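Local coordinates for RNA-dependent RNA Polymerase (Bombyx mori cytoplasmic polyhedrosis virus, PDB 6TZ0), which catalyses RNA-templated RNA synthesis, probably making plus strands by fully conservative transcription and switching to complementary minus strands once cores have assembled, at residues V135-S140 and A200-T205; D157-T162 and A216-I221; E379-K384 and A608-A613; K429-E434 and K475-Q480; F527-M532 and Q1147-S1152. All coordinates share one frame; numbering follows the deposited sequence.

Interaction 1 (V135-S140 and A200-T205); sequences VKQRKS and ASILPT
Two loops of the N-terminal region are clipped together here by one side chain, Gln137, which sits at the third position of a type I beta turn running from Val135 to Arg138 and reaches into the bend at Ser201 to Thr205. With CG beside the backbone N and anti to the carbonyl carbon (chi1 -74°), and the chain extended beyond it, the amide is carried deep against the second loop. Its NE2 donates to Ser201 O, 3.2 Å away and with an N-H to O angle of 154°. The donor comes from above the carbonyl plane, not along a lone pair. OE1 of Gln137 rests on the Pro204 ring, 3.6 Å from CB. Thr205 CG2 lies 4.0 Å from Gln137 CD, and the two side chains cross at nearly a right angle. Thr205 is itself fixed by its own loop: Ile202 O accepts from Thr205 N and, at 2.6 Å, from Thr205 OG1. Ser201 OG turns elsewhere, to Val105 O and Phe107 N. Pro204 also packs on Phe183 and Phe194, sequence neighbours of Tyr184 and Asn195, which bind ATP in another structure of this protein; the Pro204 side chain stays about 9 Å from that of Tyr184. The arrangement is that of a buried glutamine bonded to the main chain of a turn leading into a helix, here 206-218.

Interaction 2 (D157-T162 and A216-I221); sequences DVWYQT and AIMSGI
Trp159 and Tyr160 lean out from the last turn of helix 145-160 and receive the end of Met218 between them. The methionine runs antiparallel to both aromatic side chains. Its chain is bent at chi2 and chi3, which swings the methyl back toward the other helix: CE comes to 3.6 Å from Trp159 CB and 4.0 Å from Tyr160 CE2, approaching both rings obliquely. Met218 SD stands 5.3 Å from the centroid of the five-membered ring of Trp159, 35° off the normal, a Met-aromatic contact. The indole is turned away from the backbone N (chi1 -173°), and its CD1 lies 3.4 Å above one face of the Tyr160 ring, toward the rim, so the two neighbouring aromatics brace each other. Tyr160 OH meets Ile217 CG2 at 3.9 Å, again at a slant. These are the C-terminal ends of two helices of the N-terminal region, and both chains leave helical geometry soon after. Gly220 closes helix 206-218 with positive phi in a Schellman motif, in which Ile221 N bonds back to Ala216 O, while Gln161 takes positive phi after the other helix. Outside the pair, Arg16 makes a cation-pi contact with Trp159, His224 meets Tyr160 edge-to-face, and Trp159 also packs on Met779 of helix 774-786.

Interaction 3 (E379-K384 and A608-A613); sequences ESLKQK and ACALEA
The apolar part of this contact is a single methyl meeting a leucine branch: Ala610 CB points from helix 604-614 toward the chain around Leu381, and Leu381 CD2 lies 3.7 Å from it. Leu381 points its CB past the helix, but with CG beside the backbone N (chi1 -74°) the CD2 branch curls back to the alanine. Main-chain packing adds to this. Ser380 O touches the same methyl at 3.8 Å, and the alpha carbons of Leu381 and Ala610 are just 5.9 Å apart, a close approach that the short alanine side chain permits.

Polar bonds lie beside the contact and belong to its two halves. Within 379-384, a weak hydrogen bond of 3.3 Å reaches from Ser380 OG to Gln383 OE1, past the corner at Leu381. The carbonyl O of Leu381 bonds to Trp606 NE1, one turn earlier in the same helix, a second link between strand and helix. On the helix, Glu612 forms a salt bridge with Arg641.

A classic beta bulge sets Leu381 and Lys382 together opposite Met373 of strand 370-375. Strand 380-384 is one edge strand of an antiparallel sheet that continues through 370-375, 585-591 and 598-602. Strands 585-591 and 598-602 lie in sequence between the metal-binding Asp547 and Asp680, which is consistent with the fingers, and helix 604-614 follows the last of them and packs against strand 380-384, with Gln383 and Cys609 both reaching helix 557-573.

Interaction 4 (K429-E434 and K475-Q480); sequences KLTEIE and KLVERQ
This is a surface contact in the central polymerase domain, where Thr431 and Glu432 of the loop ahead of strand 434-437 lie against Lys475 and Val477 of strand 474-477. The apolar part is one pair of methyls: Thr431 CG2 meets Val477 CG1 at 3.8 Å, the two side chains crossing at a slant. The valine has CG1 wedged between its backbone N and carbonyl carbon (chi1 58°), which directs that branch at the loop. Thr431 OG1 turns back to its own chain and donates to Leu430 O at 2.6 Å from a direction tilted out of the carbonyl plane. Along the strand the side chains alternate: Lys475 and Val477 face the loop, while Leu476 turns the other way, onto Tyr622 and Leu353. The strand belongs to a mixed sheet, hydrogen-bonded through Lys475 to Gly491 and through Val477 to Ile489. The connection between 474-477 and 489-491 carries Arg485, which binds UTP in another structure of this protein, an arrangement consistent with motif F of the polymerase fingers. The charged part is looser. The Lys475 chain bends at chi2 and chi3 and crosses the extended Glu432 side chain at about a right angle. Glu432 OE2 is 3.9 Å from Lys475 CE and 4.2 Å from NZ, too long for a salt bridge, though the opposite charges probably attract. Leu430 and Glu434 hold the loop through backbone bonds to Asn447 and Ser446.

Interaction 5 (F527-M532 and Q1147-S1152); sequences FDIGEM and QLFFLS
Ile529 and the paired phenylalanines Phe1149 and Phe1150 join the catalytic polymerase region to the C-terminal region, the part called the bracelet in polymerases of this family. Ile529 sits at the N-cap position of helix 530-535, and its partners come from a loop more than six hundred residues further along the chain.

The contact between the side chains is wholly apolar. Ile529 carries CG1 between its backbone N and carbonyl carbon (chi1 58°), with the chain then running straight on, which pushes CD1 out to the rings. That one methyl lies 4.1 Å from Phe1149 CZ and 4.3 Å from Phe1150 CZ, so it sits at the far ends of both rings and approaches each at a slant. The isoleucine and Phe1149 side chains cross at about a right angle.

Between the two aromatics, Phe1150 CE2 lies at the edge of the Phe1149 ring, in its plane. Phe732 meets the Phe1149 ring as well, and Phe1150 packs on Phe769 and Leu1045, so this is a buried aromatic cluster.

Polar bonds secure the turn before the helix: the two carboxylate oxygens of Asp528 take the backbone N atoms of Ala523 and Gly524. A separate main-chain link between the two regions is the backbone hydrogen bond of Phe1149 with Ala526. On its first ring the isoleucine also reaches a second atom, Ile529 CD1 lying 4.1 Å from Phe1149 CE2.

Overall arrangement
Interactions 1, 3 and 5 are buried, interaction 2 is partly buried and interaction 4 lies at the surface. Interactions 1 and 2 share the N-terminal region and cross along the chain: helices 145-160 and 206-218 follow the two loops of the first and supply their far ends to the second. Interactions 3 and 4 both belong to the central polymerase domain, with 4 nested inside the loop that 3 closes, while interaction 5 ties that domain to the C-terminal region. Between the paired segments themselves, only interaction 1 has a hydrogen bond; 2 and 5 are apolar, 3 nearly so, with one carbonyl oxygen against a methyl, and 4 adds loosely facing charges. Interactions 1 and 4 touch where Lys139 NZ lies 3.6 Å from Gln480 CG.

Interaction 1 (V135-S140 and A200-T205)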
# COMPACT_ATOMS: atom_id res chain seq x y z
N VAL A 135 8.33 24.51 -6.36
CA VAL A 135 7.29 23.92 -5.52
C VAL A 135 7.78 22.66 -4.82
O VAL A 135 7.55 22.49 -3.62
CB VAL A 135 6.02 23.64 -6.35
CG1 VAL A 135 4.95 22.97 -5.51
CG2 VAL A 135 5.48 24.92 -6.95
N LYS A 136 8.47 21.77 -5.53
CA LYS A 136 8.91 20.50 -4.97
C LYS A 136 10.00 20.64 -3.91
O LYS A 136 10.26 19.67 -3.20
CB LYS A 136 9.42 19.57 -6.08
CG LYS A 136 8.38 19.12 -7.07
CD LYS A 136 7.39 18.18 -6.43
CE LYS A 136 6.47 17.58 -7.47
NZ LYS A 136 5.56 18.61 -8.03
N GLN A 137 10.64 21.80 -3.79
CA GLN A 137 11.72 21.93 -2.83
C GLN A 137 11.29 22.39 -1.45
O GLN A 137 12.03 22.16 -0.49
CB GLN A 137 12.81 22.87 -3.36
CG GLN A 137 13.66 22.28 -4.45
CD GLN A 137 14.79 23.20 -4.85
OE1 GLN A 137 14.90 24.32 -4.36
NE2 GLN A 137 15.65 22.73 -5.74
N ARG A 138 10.13 23.03 -1.30
CA ARG A 138 9.73 23.46 0.03
C ARG A 138 9.16 22.26 0.79
O ARG A 138 8.07 21.77 0.49
CB ARG A 138 8.80 24.67 -0.01
CG ARG A 138 7.52 24.59 -0.80
CD ARG A 138 6.83 25.93 -0.77
NE ARG A 138 6.34 26.30 0.56
CZ ARG A 138 5.12 26.00 1.01
NH1 ARG A 138 4.28 25.35 0.23
NH2 ARG A 138 4.75 26.37 2.22
N LYS A 139 9.94 21.76 1.74
CA LYS A 139 9.60 20.59 2.55
C LYS A 139 9.95 20.93 3.99
O LYS A 139 11.04 20.60 4.46
CB LYS A 139 10.36 19.36 2.09
CG LYS A 139 9.98 18.83 0.75
CD LYS A 139 10.85 17.67 0.40
CE LYS A 139 10.47 17.14 -0.94
NZ LYS A 139 9.12 16.51 -0.90
N SER A 140 9.04 21.57 4.69
CA SER A 140 9.31 22.00 6.05
C SER A 140 8.25 21.42 6.98
O SER A 140 7.07 21.38 6.63
CB SER A 140 9.34 23.51 6.16
OG SER A 140 8.08 24.06 5.88
N ALA A 200 22.03 29.68 -6.89
CA ALA A 200 21.88 28.37 -7.51
C ALA A 200 20.47 27.81 -7.31
O ALA A 200 19.70 28.29 -6.49
CB ALA A 200 22.90 27.38 -6.95
N SER A 201 20.16 26.77 -8.09
CA SER A 201 18.81 26.22 -8.09
C SER A 201 18.60 25.25 -6.93
O SER A 201 17.52 25.22 -6.33
CB SER A 201 18.54 25.53 -9.42
OG SER A 201 19.45 24.46 -9.60
N ILE A 202 19.62 24.44 -6.61
CA ILE A 202 19.52 23.46 -5.53
C ILE A 202 19.79 24.09 -4.17
O ILE A 202 19.71 23.40 -3.14
CB ILE A 202 20.49 22.31 -5.89
CG1 ILE A 202 20.16 21.02 -5.14
CG2 ILE A 202 21.92 22.74 -5.62
CD1 ILE A 202 18.77 20.49 -5.40
N LEU A 203 20.05 25.39 -4.13
CA LEU A 203 20.43 26.06 -2.90
C LEU A 203 19.37 26.11 -1.79
O LEU A 203 19.77 26.12 -0.62
CB LEU A 203 20.94 27.46 -3.28
CG LEU A 203 21.81 28.34 -2.39
CD1 LEU A 203 21.01 29.18 -1.44
CD2 LEU A 203 22.82 27.50 -1.64
N PRO A 204 18.04 26.14 -2.05
CA PRO A 204 17.11 26.04 -0.91
C PRO A 204 17.04 24.69 -0.20
O PRO A 204 16.37 24.59 0.83
CB PRO A 204 15.76 26.42 -1.52
CG PRO A 204 16.10 27.29 -2.61
CD PRO A 204 17.34 26.75 -3.20
N THR A 205 17.68 23.64 -0.72
CA THR A 205 17.71 22.38 0.02
C THR A 205 18.84 22.36 1.04
O THR A 205 18.84 21.55 1.97
CB THR A 205 17.84 21.20 -0.94
OG1 THR A 205 19.06 21.33 -1.68
CG2 THR A 205 16.68 21.17 -1.91

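Interaction 2 (D157-T162 and A216-I221)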
# COMPACT_ATOMS: atom_id res chain seq x y z
N ASP A 157 24.53 27.26 19.58
CA ASP A 157 25.14 28.37 20.30
C ASP A 157 25.00 28.21 21.81
O ASP A 157 25.94 28.46 22.56
CB ASP A 157 24.53 29.70 19.87
CG ASP A 157 24.93 30.10 18.48
OD1 ASP A 157 25.98 29.64 18.00
OD2 ASP A 157 24.20 30.91 17.87
N VAL A 158 23.81 27.81 22.27
CA VAL A 158 23.60 27.68 23.71
C VAL A 158 24.34 26.47 24.26
O VAL A 158 24.87 26.51 25.38
CB VAL A 158 22.09 27.65 24.01
CG1 VAL A 158 21.80 27.38 25.47
CG2 VAL A 158 21.50 28.98 23.64
N TRP A 159 24.47 25.40 23.47
CA TRP A 159 25.21 24.24 23.95
C TRP A 159 26.71 24.53 24.03
O TRP A 159 27.33 24.28 25.06
CB TRP A 159 24.97 23.03 23.05
CG TRP A 159 25.57 21.76 23.59
CD1 TRP A 159 26.82 21.27 23.33
CD2 TRP A 159 24.94 20.80 24.44
NE1 TRP A 159 27.01 20.09 23.99
CE2 TRP A 159 25.87 19.77 24.68
CE3 TRP A 159 23.68 20.71 25.03
CZ2 TRP A 159 25.58 18.68 25.48
CZ3 TRP A 159 23.39 19.62 25.82
CH2 TRP A 159 24.34 18.62 26.04
N TYR A 160 27.30 25.05 22.96
CA TYR A 160 28.75 25.22 22.95
C TYR A 160 29.23 26.56 23.49
O TYR A 160 30.44 26.78 23.53
CB TYR A 160 29.28 25.00 21.53
CG TYR A 160 29.28 23.55 21.15
CD1 TYR A 160 30.33 22.72 21.50
CD2 TYR A 160 28.19 22.99 20.50
CE1 TYR A 160 30.33 21.39 21.17
CE2 TYR A 160 28.17 21.66 20.17
CZ TYR A 160 29.25 20.86 20.51
OH TYR A 160 29.24 19.53 20.18
N GLN A 161 28.31 27.46 23.85
CA GLN A 161 28.56 28.75 24.52
C GLN A 161 29.40 29.73 23.69
O GLN A 161 29.71 30.82 24.16
CB GLN A 161 29.21 28.57 25.89
CG GLN A 161 28.34 27.87 26.90
CD GLN A 161 29.00 27.78 28.26
OE1 GLN A 161 30.09 28.30 28.46
NE2 GLN A 161 28.36 27.08 29.18
N THR A 162 29.79 29.36 22.47
CA THR A 162 30.59 30.20 21.60
C THR A 162 29.93 30.22 20.24
O THR A 162 29.03 29.42 19.95
CB THR A 162 32.04 29.71 21.43
OG1 THR A 162 32.03 28.44 20.77
CG2 THR A 162 32.75 29.58 22.77
N ALA A 216 22.94 16.32 13.67
CA ALA A 216 23.94 15.28 13.89
C ALA A 216 25.01 15.72 14.87
O ALA A 216 25.53 14.88 15.62
CB ALA A 216 24.57 14.87 12.57
N ILE A 217 25.37 17.00 14.88
CA ILE A 217 26.31 17.50 15.88
C ILE A 217 25.67 17.50 17.26
O ILE A 217 26.29 17.09 18.25
CB ILE A 217 26.82 18.90 15.51
CG1 ILE A 217 27.61 18.86 14.21
CG2 ILE A 217 27.74 19.45 16.57
CD1 ILE A 217 27.87 20.23 13.69
N MET A 218 24.40 17.93 17.35
CA MET A 218 23.66 17.89 18.62
C MET A 218 23.47 16.47 19.13
O MET A 218 23.36 16.26 20.34
CB MET A 218 22.30 18.57 18.44
CG MET A 218 22.33 20.09 18.39
SD MET A 218 22.51 20.84 20.01
CE MET A 218 24.24 21.23 20.00
N SER A 219 23.45 15.50 18.23
CA SER A 219 23.32 14.09 18.57
C SER A 219 24.59 13.48 19.15
O SER A 219 24.52 12.42 19.76
CB SER A 219 22.92 13.33 17.32
OG SER A 219 21.63 13.72 16.89
N GLY A 220 25.74 14.12 18.97
CA GLY A 220 26.99 13.49 19.33
C GLY A 220 27.55 12.56 18.28
O GLY A 220 28.53 11.87 18.55
N ILE A 221 26.94 12.51 17.10
CA ILE A 221 27.40 11.63 16.04
C ILE A 221 28.54 12.28 15.26
O ILE A 221 29.58 11.65 15.01
CB ILE A 221 26.22 11.26 15.13
CG1 ILE A 221 25.20 10.45 15.93
CG2 ILE A 221 26.69 10.50 13.90
CD1 ILE A 221 23.88 10.31 15.25

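Interaction 3 (E379-K384 and A608-A613)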
# COMPACT_ATOMS: atom_id res chain seq x y z
N GLU A 379 -9.20 -21.13 -20.26
CA GLU A 379 -8.54 -20.51 -19.12
C GLU A 379 -8.32 -21.55 -18.02
O GLU A 379 -9.13 -22.45 -17.83
CB GLU A 379 -9.39 -19.36 -18.60
CG GLU A 379 -9.58 -18.26 -19.63
CD GLU A 379 -10.59 -17.22 -19.20
OE1 GLU A 379 -11.25 -17.42 -18.16
OE2 GLU A 379 -10.74 -16.21 -19.92
N SER A 380 -7.21 -21.41 -17.31
CA SER A 380 -6.74 -22.46 -16.42
C SER A 380 -7.52 -22.49 -15.11
O SER A 380 -7.73 -21.45 -14.48
CB SER A 380 -5.25 -22.29 -16.13
OG SER A 380 -4.79 -23.28 -15.24
N LEU A 381 -7.93 -23.69 -14.72
CA LEU A 381 -8.53 -23.96 -13.42
C LEU A 381 -7.65 -24.82 -12.52
O LEU A 381 -7.81 -24.77 -11.30
CB LEU A 381 -9.89 -24.65 -13.60
CG LEU A 381 -11.06 -23.81 -14.08
CD1 LEU A 381 -12.19 -24.67 -14.49
CD2 LEU A 381 -11.52 -22.94 -12.96
N LYS A 382 -6.73 -25.58 -13.09
CA LYS A 382 -5.86 -26.47 -12.34
C LYS A 382 -4.59 -26.68 -13.14
O LYS A 382 -4.65 -26.91 -14.34
CB LYS A 382 -6.56 -27.80 -12.07
CG LYS A 382 -5.84 -28.71 -11.12
CD LYS A 382 -6.61 -30.00 -10.98
CE LYS A 382 -7.93 -29.76 -10.27
NZ LYS A 382 -7.72 -29.37 -8.85
N GLN A 383 -3.45 -26.62 -12.46
CA GLN A 383 -2.18 -26.64 -13.16
C GLN A 383 -1.08 -27.13 -12.22
O GLN A 383 -1.21 -27.09 -11.00
CB GLN A 383 -1.87 -25.26 -13.74
CG GLN A 383 -1.98 -24.17 -12.72
CD GLN A 383 -1.85 -22.81 -13.33
OE1 GLN A 383 -1.66 -22.68 -14.53
NE2 GLN A 383 -1.95 -21.78 -12.51
N LYS A 384 0.02 -27.59 -12.83
CA LYS A 384 1.07 -28.28 -12.10
C LYS A 384 2.36 -28.13 -12.89
O LYS A 384 2.34 -28.09 -14.12
CB LYS A 384 0.70 -29.75 -11.91
CG LYS A 384 1.58 -30.53 -10.96
CD LYS A 384 1.06 -31.94 -10.80
CE LYS A 384 1.78 -32.67 -9.68
NZ LYS A 384 3.21 -32.91 -9.99
N ALA A 608 -13.73 -17.04 -8.89
CA ALA A 608 -13.14 -15.72 -8.72
C ALA A 608 -11.64 -15.74 -8.93
O ALA A 608 -11.09 -14.86 -9.61
CB ALA A 608 -13.47 -15.17 -7.34
N CYS A 609 -10.96 -16.74 -8.39
CA CYS A 609 -9.51 -16.82 -8.53
C CYS A 609 -9.09 -17.14 -9.96
O CYS A 609 -8.10 -16.59 -10.45
CB CYS A 609 -8.95 -17.86 -7.56
SG CYS A 609 -9.10 -17.37 -5.85
N ALA A 610 -9.86 -17.98 -10.66
CA ALA A 610 -9.52 -18.29 -12.04
C ALA A 610 -9.78 -17.10 -12.95
O ALA A 610 -9.01 -16.84 -13.88
CB ALA A 610 -10.30 -19.50 -12.51
N LEU A 611 -10.85 -16.35 -12.69
CA LEU A 611 -11.14 -15.18 -13.50
C LEU A 611 -10.14 -14.06 -13.24
O LEU A 611 -9.83 -13.29 -14.15
CB LEU A 611 -12.58 -14.72 -13.26
CG LEU A 611 -13.20 -13.68 -14.19
CD1 LEU A 611 -14.66 -13.99 -14.39
CD2 LEU A 611 -13.08 -12.28 -13.64
N GLU A 612 -9.64 -13.96 -12.01
CA GLU A 612 -8.59 -12.98 -11.75
C GLU A 612 -7.28 -13.40 -12.41
O GLU A 612 -6.60 -12.56 -13.02
CB GLU A 612 -8.41 -12.78 -10.25
CG GLU A 612 -7.51 -11.63 -9.87
CD GLU A 612 -6.06 -12.04 -9.73
OE1 GLU A 612 -5.80 -13.19 -9.34
OE2 GLU A 612 -5.17 -11.22 -10.06
N ALA A 613 -6.90 -14.67 -12.29
CA ALA A 613 -5.64 -15.13 -12.85
C ALA A 613 -5.63 -15.13 -14.37
O ALA A 613 -4.55 -15.03 -14.96
CB ALA A 613 -5.32 -16.53 -12.33

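Interaction 4 (K429-E434 and K475-Q480)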
# COMPACT_ATOMS: atom_id res chain seq x y z
N LYS A 429 -7.11 5.01 0.23
CA LYS A 429 -7.80 6.14 -0.37
C LYS A 429 -7.95 5.83 -1.85
O LYS A 429 -7.21 5.02 -2.41
CB LYS A 429 -7.01 7.43 -0.12
CG LYS A 429 -7.71 8.74 -0.43
CD LYS A 429 -8.88 8.95 0.52
CE LYS A 429 -8.41 9.23 1.93
NZ LYS A 429 -9.56 9.51 2.82
N LEU A 430 -8.92 6.48 -2.49
CA LEU A 430 -9.07 6.43 -3.94
C LEU A 430 -8.21 7.46 -4.66
O LEU A 430 -8.42 7.68 -5.86
CB LEU A 430 -10.53 6.62 -4.34
CG LEU A 430 -11.51 5.50 -4.03
CD1 LEU A 430 -12.93 5.94 -4.32
CD2 LEU A 430 -11.16 4.28 -4.85
N THR A 431 -7.29 8.13 -3.95
CA THR A 431 -6.24 9.05 -4.40
C THR A 431 -6.76 10.40 -4.91
O THR A 431 -5.97 11.33 -5.08
CB THR A 431 -5.33 8.44 -5.48
OG1 THR A 431 -6.07 8.24 -6.69
CG2 THR A 431 -4.73 7.13 -5.02
N GLU A 432 -8.07 10.52 -5.09
CA GLU A 432 -8.71 11.73 -5.58
C GLU A 432 -10.21 11.59 -5.37
O GLU A 432 -10.74 10.48 -5.30
CB GLU A 432 -8.40 12.00 -7.06
CG GLU A 432 -8.95 10.96 -8.02
CD GLU A 432 -8.53 11.21 -9.45
OE1 GLU A 432 -7.79 12.18 -9.69
OE2 GLU A 432 -8.94 10.43 -10.34
N ILE A 433 -10.88 12.73 -5.27
CA ILE A 433 -12.32 12.75 -5.07
C ILE A 433 -13.00 12.54 -6.41
O ILE A 433 -12.71 13.25 -7.39
CB ILE A 433 -12.74 14.07 -4.42
CG1 ILE A 433 -12.07 14.19 -3.05
CG2 ILE A 433 -14.24 14.15 -4.31
CD1 ILE A 433 -12.06 15.58 -2.48
N GLU A 434 -13.90 11.56 -6.48
CA GLU A 434 -14.51 11.17 -7.73
C GLU A 434 -16.02 11.34 -7.68
O GLU A 434 -16.63 11.39 -6.61
CB GLU A 434 -14.18 9.72 -8.08
CG GLU A 434 -12.73 9.48 -8.42
CD GLU A 434 -12.44 8.05 -8.79
OE1 GLU A 434 -13.35 7.20 -8.66
OE2 GLU A 434 -11.30 7.76 -9.21
N LYS A 475 -4.67 3.80 -11.54
CA LYS A 475 -4.11 5.11 -11.28
C LYS A 475 -2.72 5.00 -10.65
O LYS A 475 -2.35 3.98 -10.09
CB LYS A 475 -5.03 5.91 -10.36
CG LYS A 475 -6.43 6.09 -10.91
CD LYS A 475 -6.42 6.87 -12.21
CE LYS A 475 -6.11 8.33 -11.96
NZ LYS A 475 -6.17 9.13 -13.21
N LEU A 476 -1.97 6.09 -10.77
CA LEU A 476 -0.61 6.18 -10.25
C LEU A 476 -0.53 7.36 -9.30
O LEU A 476 -1.02 8.45 -9.60
CB LEU A 476 0.39 6.33 -11.40
CG LEU A 476 1.89 6.18 -11.18
CD1 LEU A 476 2.51 5.61 -12.43
CD2 LEU A 476 2.56 7.51 -10.86
N VAL A 477 0.10 7.15 -8.15
CA VAL A 477 0.31 8.21 -7.17
C VAL A 477 1.69 8.03 -6.55
O VAL A 477 2.12 6.90 -6.28
CB VAL A 477 -0.84 8.26 -6.13
CG1 VAL A 477 -0.99 6.93 -5.39
CG2 VAL A 477 -0.66 9.41 -5.15
N GLU A 478 2.41 9.13 -6.39
CA GLU A 478 3.81 9.05 -6.02
C GLU A 478 3.99 9.07 -4.50
O GLU A 478 3.03 9.14 -3.74
CB GLU A 478 4.57 10.17 -6.73
CG GLU A 478 4.01 11.56 -6.52
CD GLU A 478 4.60 12.22 -5.30
OE1 GLU A 478 5.66 11.74 -4.87
OE2 GLU A 478 4.01 13.19 -4.79
N ARG A 479 5.24 9.00 -4.06
CA ARG A 479 5.57 8.86 -2.65
C ARG A 479 6.84 9.64 -2.36
O ARG A 479 7.60 10.00 -3.27
CB ARG A 479 5.71 7.37 -2.28
CG ARG A 479 5.79 7.03 -0.80
CD ARG A 479 5.87 5.54 -0.54
NE ARG A 479 6.12 5.27 0.87
CZ ARG A 479 5.17 5.22 1.80
NH1 ARG A 479 3.90 5.41 1.48
NH2 ARG A 479 5.50 4.97 3.07
N GLN A 480 7.06 9.98 -1.09
CA GLN A 480 8.35 10.41 -0.60
C GLN A 480 8.79 9.52 0.54
O GLN A 480 7.98 9.12 1.38
CB GLN A 480 8.35 11.85 -0.10
CG GLN A 480 8.56 12.94 -1.11
CD GLN A 480 7.37 13.18 -1.99
OE1 GLN A 480 7.46 13.09 -3.20
NE2 GLN A 480 6.24 13.51 -1.37

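Interaction 5 (F527-M532 and Q1147-S1152)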
# COMPACT_ATOMS: atom_id res chain seq x y z
N PHE A 527 11.66 -6.27 21.47
CA PHE A 527 11.18 -7.60 21.11
C PHE A 527 11.27 -7.87 19.62
O PHE A 527 11.22 -9.03 19.21
CB PHE A 527 9.72 -7.82 21.52
CG PHE A 527 9.50 -7.95 23.00
CD1 PHE A 527 10.01 -9.03 23.70
CD2 PHE A 527 8.69 -7.04 23.67
CE1 PHE A 527 9.79 -9.16 25.05
CE2 PHE A 527 8.45 -7.17 25.03
CZ PHE A 527 9.00 -8.23 25.72
N ASP A 528 11.39 -6.82 18.81
CA ASP A 528 11.42 -6.98 17.36
C ASP A 528 12.73 -7.58 16.89
O ASP A 528 12.77 -8.27 15.86
CB ASP A 528 11.20 -5.64 16.68
CG ASP A 528 9.85 -5.05 16.99
OD1 ASP A 528 8.89 -5.81 17.22
OD2 ASP A 528 9.74 -3.80 17.02
N ILE A 529 13.81 -7.33 17.62
CA ILE A 529 15.15 -7.73 17.23
C ILE A 529 15.66 -8.88 18.09
O ILE A 529 16.86 -9.15 18.10
CB ILE A 529 16.11 -6.53 17.28
CG1 ILE A 529 16.13 -5.93 18.68
CG2 ILE A 529 15.69 -5.49 16.29
CD1 ILE A 529 17.13 -4.83 18.85
N GLY A 530 14.77 -9.58 18.79
CA GLY A 530 15.20 -10.59 19.74
C GLY A 530 15.78 -11.83 19.11
O GLY A 530 16.71 -12.43 19.65
N GLU A 531 15.26 -12.23 17.95
CA GLU A 531 15.81 -13.39 17.27
C GLU A 531 17.17 -13.10 16.67
O GLU A 531 18.05 -13.97 16.65
CB GLU A 531 14.84 -13.89 16.20
CG GLU A 531 13.51 -14.35 16.75
CD GLU A 531 13.62 -15.54 17.71
OE1 GLU A 531 14.51 -16.39 17.52
OE2 GLU A 531 12.80 -15.61 18.65
N MET A 532 17.38 -11.88 16.18
CA MET A 532 18.70 -11.51 15.69
C MET A 532 19.70 -11.37 16.82
O MET A 532 20.87 -11.77 16.69
CB MET A 532 18.62 -10.20 14.90
CG MET A 532 17.87 -10.32 13.61
SD MET A 532 17.87 -8.79 12.66
CE MET A 532 16.68 -7.83 13.57
N GLN A 1147 10.50 4.80 23.35
CA GLN A 1147 11.15 5.52 24.43
C GLN A 1147 11.79 4.54 25.42
O GLN A 1147 12.94 4.72 25.83
CB GLN A 1147 10.12 6.42 25.12
CG GLN A 1147 10.68 7.39 26.12
CD GLN A 1147 9.61 8.27 26.73
OE1 GLN A 1147 8.42 8.06 26.49
NE2 GLN A 1147 10.02 9.26 27.49
N LEU A 1148 11.05 3.51 25.81
CA LEU A 1148 11.53 2.46 26.70
C LEU A 1148 11.86 1.22 25.87
O LEU A 1148 11.20 0.19 25.94
CB LEU A 1148 10.48 2.14 27.77
CG LEU A 1148 10.26 2.92 29.08
CD1 LEU A 1148 11.34 2.72 30.08
CD2 LEU A 1148 10.16 4.40 28.84
N PHE A 1149 12.92 1.34 25.07
CA PHE A 1149 13.19 0.35 24.02
C PHE A 1149 13.80 -0.93 24.60
O PHE A 1149 13.23 -2.01 24.46
CB PHE A 1149 14.11 0.99 22.97
CG PHE A 1149 14.40 0.13 21.78
CD1 PHE A 1149 13.49 0.01 20.75
CD2 PHE A 1149 15.62 -0.51 21.66
CE1 PHE A 1149 13.77 -0.77 19.65
CE2 PHE A 1149 15.91 -1.28 20.56
CZ PHE A 1149 14.98 -1.42 19.55
N PHE A 1150 14.96 -0.83 25.25
CA PHE A 1150 15.54 -1.95 25.98
C PHE A 1150 15.07 -2.04 27.43
O PHE A 1150 15.34 -3.05 28.08
CB PHE A 1150 17.07 -1.90 25.99
CG PHE A 1150 17.70 -2.40 24.73
CD1 PHE A 1150 17.73 -3.75 24.45
CD2 PHE A 1150 18.33 -1.52 23.87
CE1 PHE A 1150 18.33 -4.21 23.30
CE2 PHE A 1150 18.94 -1.98 22.72
CZ PHE A 1150 18.94 -3.33 22.44
N LEU A 1151 14.40 -1.02 27.94
CA LEU A 1151 14.08 -0.95 29.36
C LEU A 1151 12.69 -1.54 29.62
O LEU A 1151 11.88 -1.73 28.71
CB LEU A 1151 14.16 0.49 29.84
CG LEU A 1151 15.45 1.10 30.37
CD1 LEU A 1151 15.80 0.37 31.63
CD2 LEU A 1151 16.60 1.04 29.39
N SER A 1152 12.43 -1.82 30.89
CA SER A 1152 11.25 -2.59 31.27
C SER A 1152 10.00 -1.73 31.32
O SER A 1152 10.03 -0.57 31.75
CB SER A 1152 11.45 -3.25 32.63
OG SER A 1152 11.48 -2.29 33.66